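PDB 2OWN: putative Oleoyl-[acyl-carrier protein] thioesterase, which probably hydrolyses the thioester of oleoyl-[acyl-carrier protein], releasing free oleate from its carrier. Local coordinates for residues B[218-224]-B[236-242]. Residues are numbered along the deposited sequence; the frame is centred on the assembly and turned at random.
Sequences TVTAHAN and TSHLIEV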
loop_
_atom_site.group_PDB
_atom_site.type_symbol
_atom_site.label_atom_id
_atom_site.label_comp_id
_atom_site.label_asym_id
_atom_site.label_seq_id
_atom_site.Cartn_x
_atom_site.Cartn_y
_atom_site.Cartn_z
ATOM N N THR B 218 17.036 10.468 -3.215
ATOM C CA THR B 218 17.031 9.391 -4.200
ATOM C C THR B 218 17.899 8.299 -3.572
ATOM O O THR B 218 19.086 8.542 -3.301
ATOM C CB THR B 218 17.626 9.820 -5.557
ATOM O OG1 THR B 218 16.936 10.976 -6.047
ATOM C CG2 THR B 218 17.518 8.677 -6.586
ATOM N N VAL B 219 17.284 7.143 -3.285
ATOM C CA VAL B 219 17.982 5.977 -2.718
ATOM C C VAL B 219 18.470 5.086 -3.884
ATOM O O VAL B 219 17.843 5.062 -4.953
ATOM C CB VAL B 219 17.125 5.153 -1.690
ATOM C CG1 VAL B 219 16.532 6.078 -0.636
ATOM C CG2 VAL B 219 16.016 4.372 -2.336
ATOM N N THR B 220 19.589 4.394 -3.663
ATOM C CA THR B 220 20.198 3.465 -4.620
ATOM C C THR B 220 20.095 2.086 -3.960
ATOM O O THR B 220 20.682 1.877 -2.893
ATOM C CB THR B 220 21.659 3.842 -4.926
ATOM O OG1 THR B 220 21.714 5.201 -5.374
ATOM C CG2 THR B 220 22.249 2.935 -6.006
ATOM N N ALA B 221 19.314 1.188 -4.579
ATOM C CA ALA B 221 19.072 -0.174 -4.091
ATOM C C ALA B 221 19.959 -1.129 -4.861
ATOM O O ALA B 221 19.956 -1.087 -6.091
ATOM C CB ALA B 221 17.614 -0.569 -4.266
ATOM N N HIS B 222 20.706 -1.970 -4.143
ATOM C CA HIS B 222 21.610 -2.966 -4.730
ATOM C C HIS B 222 21.169 -4.368 -4.311
ATOM O O HIS B 222 20.600 -4.520 -3.233
ATOM C CB HIS B 222 23.051 -2.739 -4.298
ATOM C CG HIS B 222 23.577 -1.372 -4.585
ATOM N ND1 HIS B 222 24.059 -1.008 -5.823
ATOM C CD2 HIS B 222 23.739 -0.293 -3.784
ATOM C CE1 HIS B 222 24.469 0.246 -5.780
ATOM N NE2 HIS B 222 24.290 0.700 -4.553
ATOM N N ALA B 223 21.417 -5.368 -5.166
ATOM C CA ALA B 223 21.081 -6.783 -4.890
ATOM C C ALA B 223 21.998 -7.784 -5.613
ATOM O O ALA B 223 22.334 -7.572 -6.787
ATOM C CB ALA B 223 19.614 -7.087 -5.216
ATOM N N ASN B 224 22.422 -8.819 -4.876
ATOM C CA ASN B 224 23.241 -9.940 -5.355
ATOM C C ASN B 224 22.450 -11.210 -5.130
ATOM O O ASN B 224 22.039 -11.450 -3.996
ATOM C CB ASN B 224 24.568 -10.071 -4.578
ATOM C CG ASN B 224 25.557 -8.961 -4.876
ATOM O OD1 ASN B 224 25.680 -8.512 -6.009
ATOM N ND2 ASN B 224 26.327 -8.567 -3.866
ATOM N N THR B 236 19.584 -13.798 -1.305
ATOM C CA THR B 236 19.736 -12.462 -1.922
ATOM C C THR B 236 20.282 -11.524 -0.824
ATOM O O THR B 236 19.752 -11.514 0.281
ATOM C CB THR B 236 18.488 -11.903 -2.629
ATOM O OG1 THR B 236 17.470 -11.604 -1.681
ATOM C CG2 THR B 236 17.978 -12.894 -3.698
ATOM N N SER B 237 21.362 -10.810 -1.143
ATOM C CA SER B 237 22.046 -9.848 -0.271
ATOM C C SER B 237 21.694 -8.491 -0.851
ATOM O O SER B 237 21.984 -8.254 -2.020
ATOM C CB SER B 237 23.554 -10.085 -0.293
ATOM O OG SER B 237 24.250 -9.129 0.486
ATOM N N HIS B 238 21.108 -7.613 -0.038
ATOM C CA HIS B 238 20.653 -6.280 -0.441
ATOM C C HIS B 238 21.276 -5.150 0.371
ATOM O O HIS B 238 21.630 -5.345 1.541
ATOM C CB HIS B 238 19.138 -6.156 -0.255
ATOM C CG HIS B 238 18.325 -7.185 -0.973
ATOM N ND1 HIS B 238 17.577 -6.889 -2.091
ATOM C CD2 HIS B 238 18.124 -8.500 -0.719
ATOM C CE1 HIS B 238 16.960 -7.983 -2.504
ATOM N NE2 HIS B 238 17.277 -8.973 -1.691
ATOM N N LEU B 239 21.368 -3.974 -0.267
ATOM C CA LEU B 239 21.873 -2.727 0.331
ATOM C C LEU B 239 21.099 -1.525 -0.235
ATOM O O LEU B 239 20.984 -1.407 -1.457
ATOM C CB LEU B 239 23.377 -2.530 0.073
ATOM C CG LEU B 239 24.071 -1.227 0.550
ATOM C CD1 LEU B 239 23.910 -1.004 2.052
ATOM C CD2 LEU B 239 25.541 -1.213 0.173
ATOM N N ILE B 240 20.560 -0.682 0.653
ATOM C CA ILE B 240 19.884 0.571 0.298
ATOM C C ILE B 240 20.831 1.662 0.824
ATOM O O ILE B 240 21.203 1.633 2.010
ATOM C CB ILE B 240 18.487 0.743 0.927
ATOM C CG1 ILE B 240 17.547 -0.424 0.587
ATOM C CG2 ILE B 240 17.841 2.074 0.479
ATOM C CD1 ILE B 240 17.226 -0.596 -0.892
ATOM N N GLU B 241 21.230 2.584 -0.058
ATOM C CA GLU B 241 22.096 3.723 0.277
ATOM C C GLU B 241 21.581 5.037 -0.334
ATOM O O GLU B 241 20.828 5.004 -1.307
ATOM C CB GLU B 241 23.544 3.453 -0.164
ATOM C CG GLU B 241 23.741 3.212 -1.661
ATOM C CD GLU B 241 25.177 2.926 -2.068
ATOM O OE1 GLU B 241 26.094 2.841 -1.215
ATOM O OE2 GLU B 241 25.390 2.794 -3.287
ATOM N N VAL B 242 22.000 6.164 0.255
ATOM C CA VAL B 242 21.649 7.533 -0.194
ATOM C C VAL B 242 22.954 8.349 -0.343
ATOM O O VAL B 242 23.391 9.007 0.609
ATOM C CB VAL B 242 20.611 8.206 0.746
ATOM C CG1 VAL B 242 20.275 9.625 0.283
ATOM C CG2 VAL B 242 19.337 7.387 0.791
HETATM O O HOH W 1 17.864 -4.139 -3.023
HETATM O O HOH W 2 26.502 -9.096 -1.037
#
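Residues 236-242 run back along 218-224 as the second arm of an antiparallel beta hairpin. Thr236, a beta-branched residue at home in an extended strand, has its OG1 hydrogen-bonded to His238 NE2 (2.6 Å) on the same face and also to Trp254 NE1. Ser237 pairs with Asn224 through two backbone bonds (Asn224 N to Ser237 O 2.9 Å, Ser237 N to Asn224 O 3.0 Å); its OG is hydrogen-bonded to a water (2.7 Å) that also accepts from Asn224 ND2 (2.9 Å), while Asn224 OD1 turns to Thr161. His238 stands in a non-hydrogen-bonded pair with Ala223, whose bare methyl leaves space beside the imidazole; a water links His238 ND1 (2.9 Å) to His222 O (2.8 Å). Leu239 is hydrogen-bonded to His222 in both directions, its apolar side chain buried on the other face against Phe155. Ile240 returns to the face of His238, its CD1 3.4 Å from Ala221 CB and its CG2 3.8 Å from Val219 CB, so the long side chain fills what alanine leaves open. Glu241 closes a third two-bond pair with Thr220, and its long side chain reaches diagonally so that OE2 accepts a 2.7 Å hydrogen bond from His222 NE2, a polar pairing suited to these partly exposed residues; His222 ND1 bonds Thr163. Val242 ends the run with apolar packing, its CG2 3.4 Å from Val219 CG1. The hairpin belongs to the C-terminal HotDog domain, where a curved sheet wraps a helix: helix 184-191 meets Ala221, Ala223, His238 and Ile240, while strands 162-167 and 246-256 pair antiparallel with the outer edges of 218-224 and 236-242, respectively.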